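Local coordinates for pirin family protein (PDB 6D0P), which probably acts as a metal-dependent quercetin 2,3-dioxygenase, a cupin-fold member of the pirin family that carries a single metal ion in its N-terminal cupin domain, at residues Met4-Ala10 / Asn218-Leu223. Where two conformers were deposited one is given. Numbering follows the deposited sequence.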
loop_
_atom_site.group_PDB
_atom_site.type_symbol
_atom_site.label_atom_id
_atom_site.label_comp_id
_atom_site.label_asym_id
_atom_site.label_seq_id
_atom_site.Cartn_x
_atom_site.Cartn_y
_atom_site.Cartn_z
HETATM N N MSE A 4 0.650 23.103 12.383
HETATM C CA MSE A 4 1.080 21.740 12.607
HETATM C C MSE A 4 -0.113 20.809 12.628
HETATM O O MSE A 4 -1.184 21.129 13.210
HETATM C CB MSE A 4 1.818 21.689 13.945
HETATM C CG MSE A 4 2.632 20.408 14.132
HETATM SE SE MSE A 4 3.204 20.200 16.018
HETATM C CE MSE A 4 1.429 20.050 16.885
ATOM N N LYS A 5 0.032 19.653 11.968
ATOM C CA LYS A 5 -0.994 18.622 12.046
ATOM C C LYS A 5 -0.908 18.016 13.455
ATOM O O LYS A 5 0.186 17.873 14.025
ATOM C CB LYS A 5 -0.821 17.550 10.966
ATOM C CG LYS A 5 -1.214 17.974 9.556
ATOM C CD LYS A 5 -1.067 16.867 8.535
ATOM C CE LYS A 5 -1.659 17.196 7.184
ATOM N NZ LYS A 5 -3.118 17.432 7.244
ATOM N N LYS A 6 -2.055 17.683 14.022
ATOM C CA LYS A 6 -2.094 17.114 15.356
ATOM C C LYS A 6 -2.124 15.580 15.268
ATOM O O LYS A 6 -2.744 15.026 14.377
ATOM C CB LYS A 6 -3.345 17.627 16.075
ATOM C CG LYS A 6 -3.499 19.146 16.093
ATOM C CD LYS A 6 -4.813 19.615 16.667
ATOM C CE LYS A 6 -4.940 21.124 16.661
ATOM N NZ LYS A 6 -6.292 21.546 17.087
ATOM N N PHE A 7 -1.461 14.919 16.204
ATOM C CA PHE A 7 -1.522 13.466 16.330
ATOM C C PHE A 7 -2.865 13.090 16.986
ATOM O O PHE A 7 -3.129 13.502 18.123
ATOM C CB PHE A 7 -0.356 12.987 17.192
ATOM C CG PHE A 7 -0.394 11.534 17.556
ATOM C CD1 PHE A 7 0.017 10.565 16.668
ATOM C CD2 PHE A 7 -0.793 11.140 18.819
ATOM C CE1 PHE A 7 -0.012 9.224 17.020
ATOM C CE2 PHE A 7 -0.807 9.802 19.175
ATOM C CZ PHE A 7 -0.449 8.847 18.264
ATOM N N LEU A 8 -3.701 12.310 16.324
ATOM C CA LEU A 8 -5.034 11.952 16.882
ATOM C C LEU A 8 -5.041 10.580 17.560
ATOM O O LEU A 8 -5.766 10.365 18.573
ATOM C CB LEU A 8 -6.053 11.996 15.742
ATOM C CG LEU A 8 -6.197 13.363 15.083
ATOM C CD1 LEU A 8 -7.243 13.334 13.970
ATOM C CD2 LEU A 8 -6.540 14.408 16.131
ATOM N N GLY A 9 -4.268 9.647 17.043
ATOM C CA GLY A 9 -4.226 8.308 17.618
ATOM C C GLY A 9 -3.406 7.348 16.785
ATOM O O GLY A 9 -2.982 7.691 15.664
ATOM N N ALA A 10 -3.218 6.134 17.306
ATOM C CA ALA A 10 -2.441 5.172 16.587
ATOM C C ALA A 10 -2.907 3.761 16.930
ATOM O O ALA A 10 -3.429 3.508 18.043
ATOM C CB ALA A 10 -0.969 5.343 16.901
ATOM N N ASN A 218 6.008 14.899 15.994
ATOM C CA ASN A 218 5.797 16.227 16.594
ATOM C C ASN A 218 6.390 16.314 18.006
ATOM O O ASN A 218 5.774 16.907 18.889
ATOM C CB ASN A 218 4.314 16.604 16.597
ATOM C CG ASN A 218 3.772 16.779 15.198
ATOM O OD1 ASN A 218 4.539 17.007 14.273
ATOM N ND2 ASN A 218 2.460 16.676 15.032
ATOM N N ASP A 219 7.567 15.716 18.205
ATOM C CA ASP A 219 8.338 15.784 19.457
ATOM C C ASP A 219 7.642 15.151 20.666
ATOM O O ASP A 219 8.275 15.083 21.703
ATOM C CB ASP A 219 8.654 17.231 19.864
ATOM C CG ASP A 219 9.418 18.008 18.812
ATOM O OD1 ASP A 219 10.397 17.455 18.253
ATOM O OD2 ASP A 219 9.026 19.155 18.561
ATOM N N THR A 220 6.405 14.685 20.591
ATOM C CA THR A 220 5.756 14.197 21.808
ATOM C C THR A 220 5.123 12.804 21.663
ATOM O O THR A 220 4.725 12.264 22.678
ATOM C CB THR A 220 4.665 15.179 22.270
ATOM O OG1 THR A 220 3.753 15.313 21.180
ATOM C CG2 THR A 220 5.207 16.541 22.658
ATOM N N ASN A 221 4.977 12.218 20.479
ATOM C CA ASN A 221 4.317 10.894 20.434
ATOM C C ASN A 221 5.211 9.871 19.735
ATOM O O ASN A 221 5.465 9.948 18.537
ATOM C CB ASN A 221 2.936 10.964 19.782
ATOM C CG ASN A 221 1.910 11.621 20.685
ATOM O OD1 ASN A 221 1.563 12.768 20.453
ATOM N ND2 ASN A 221 1.432 10.908 21.706
ATOM N N ARG A 222 5.641 8.878 20.492
ATOM C CA ARG A 222 6.507 7.866 19.946
ATOM C C ARG A 222 5.687 6.722 19.349
ATOM O O ARG A 222 4.704 6.281 19.928
ATOM C CB ARG A 222 7.437 7.362 21.042
ATOM C CG ARG A 222 8.404 6.292 20.570
ATOM C CD ARG A 222 9.483 6.117 21.608
ATOM N NE ARG A 222 10.285 4.945 21.315
ATOM C CZ ARG A 222 11.507 4.771 21.754
ATOM N NH1 ARG A 222 12.068 5.716 22.495
ATOM N NH2 ARG A 222 12.157 3.662 21.459
ATOM N N LEU A 223 6.120 6.251 18.187
ATOM C CA LEU A 223 5.474 5.160 17.465
ATOM C C LEU A 223 6.482 4.026 17.272
ATOM O O LEU A 223 7.621 4.287 16.897
ATOM C CB LEU A 223 5.020 5.633 16.090
ATOM C CG LEU A 223 4.086 6.835 16.034
ATOM C CD1 LEU A 223 3.811 7.176 14.585
ATOM C CD2 LEU A 223 2.784 6.557 16.783
HETATM O O HOH W 1 0.822 16.354 17.794
#
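Where the edges of two sheets in a cupin domain come near each other, side chains can bridge the gap without strand pairing, as residues 4-10 and 218-223 illustrate. The strands 7-10 and 221-223 run 9.4 Å apart at 33°, too far for backbone hydrogen bonds between them; each is the outermost strand of its own antiparallel sheet within the C-terminal cupin domain, so the N-terminal residues of the chain complete a domain built mostly from sequence some 200 residues later.

Asn218 opens the turn between strands 214-217 and 221-224, and its amide does the polar work. ND2 lies 2.8 Å from Lys5 O in a weak, bent hydrogen bond, and it also donates to a water (3.2 Å from ND2) that accepts from Phe7 N at 3.1 Å. Its OD1 is held by Ser239 N. The selenium of selenomethionine Met4 rests 3.6 Å from Asn218 CG. The chain then swings outward through Asp219, whose carboxylate pairs with Lys195, and a classic bulge sets Thr220 and Asn221 opposite Val217. Returning at Asn221, its CB sits over one face of the Phe7 ring, 3.9 Å from the centroid, as a CH-pi contact. Arg222 points away, but Leu223 brings CD2 within 3.9 Å of both Phe7 CE1 and Ala10 CB.

Polar at the turn and apolar along the strands, the contact implies that one asparagine reaches the backbone of Lys5 weakly and that of Phe7 through a water, while Phe7 spans the gap between the two edge strands, lying against Asn221 and Leu223.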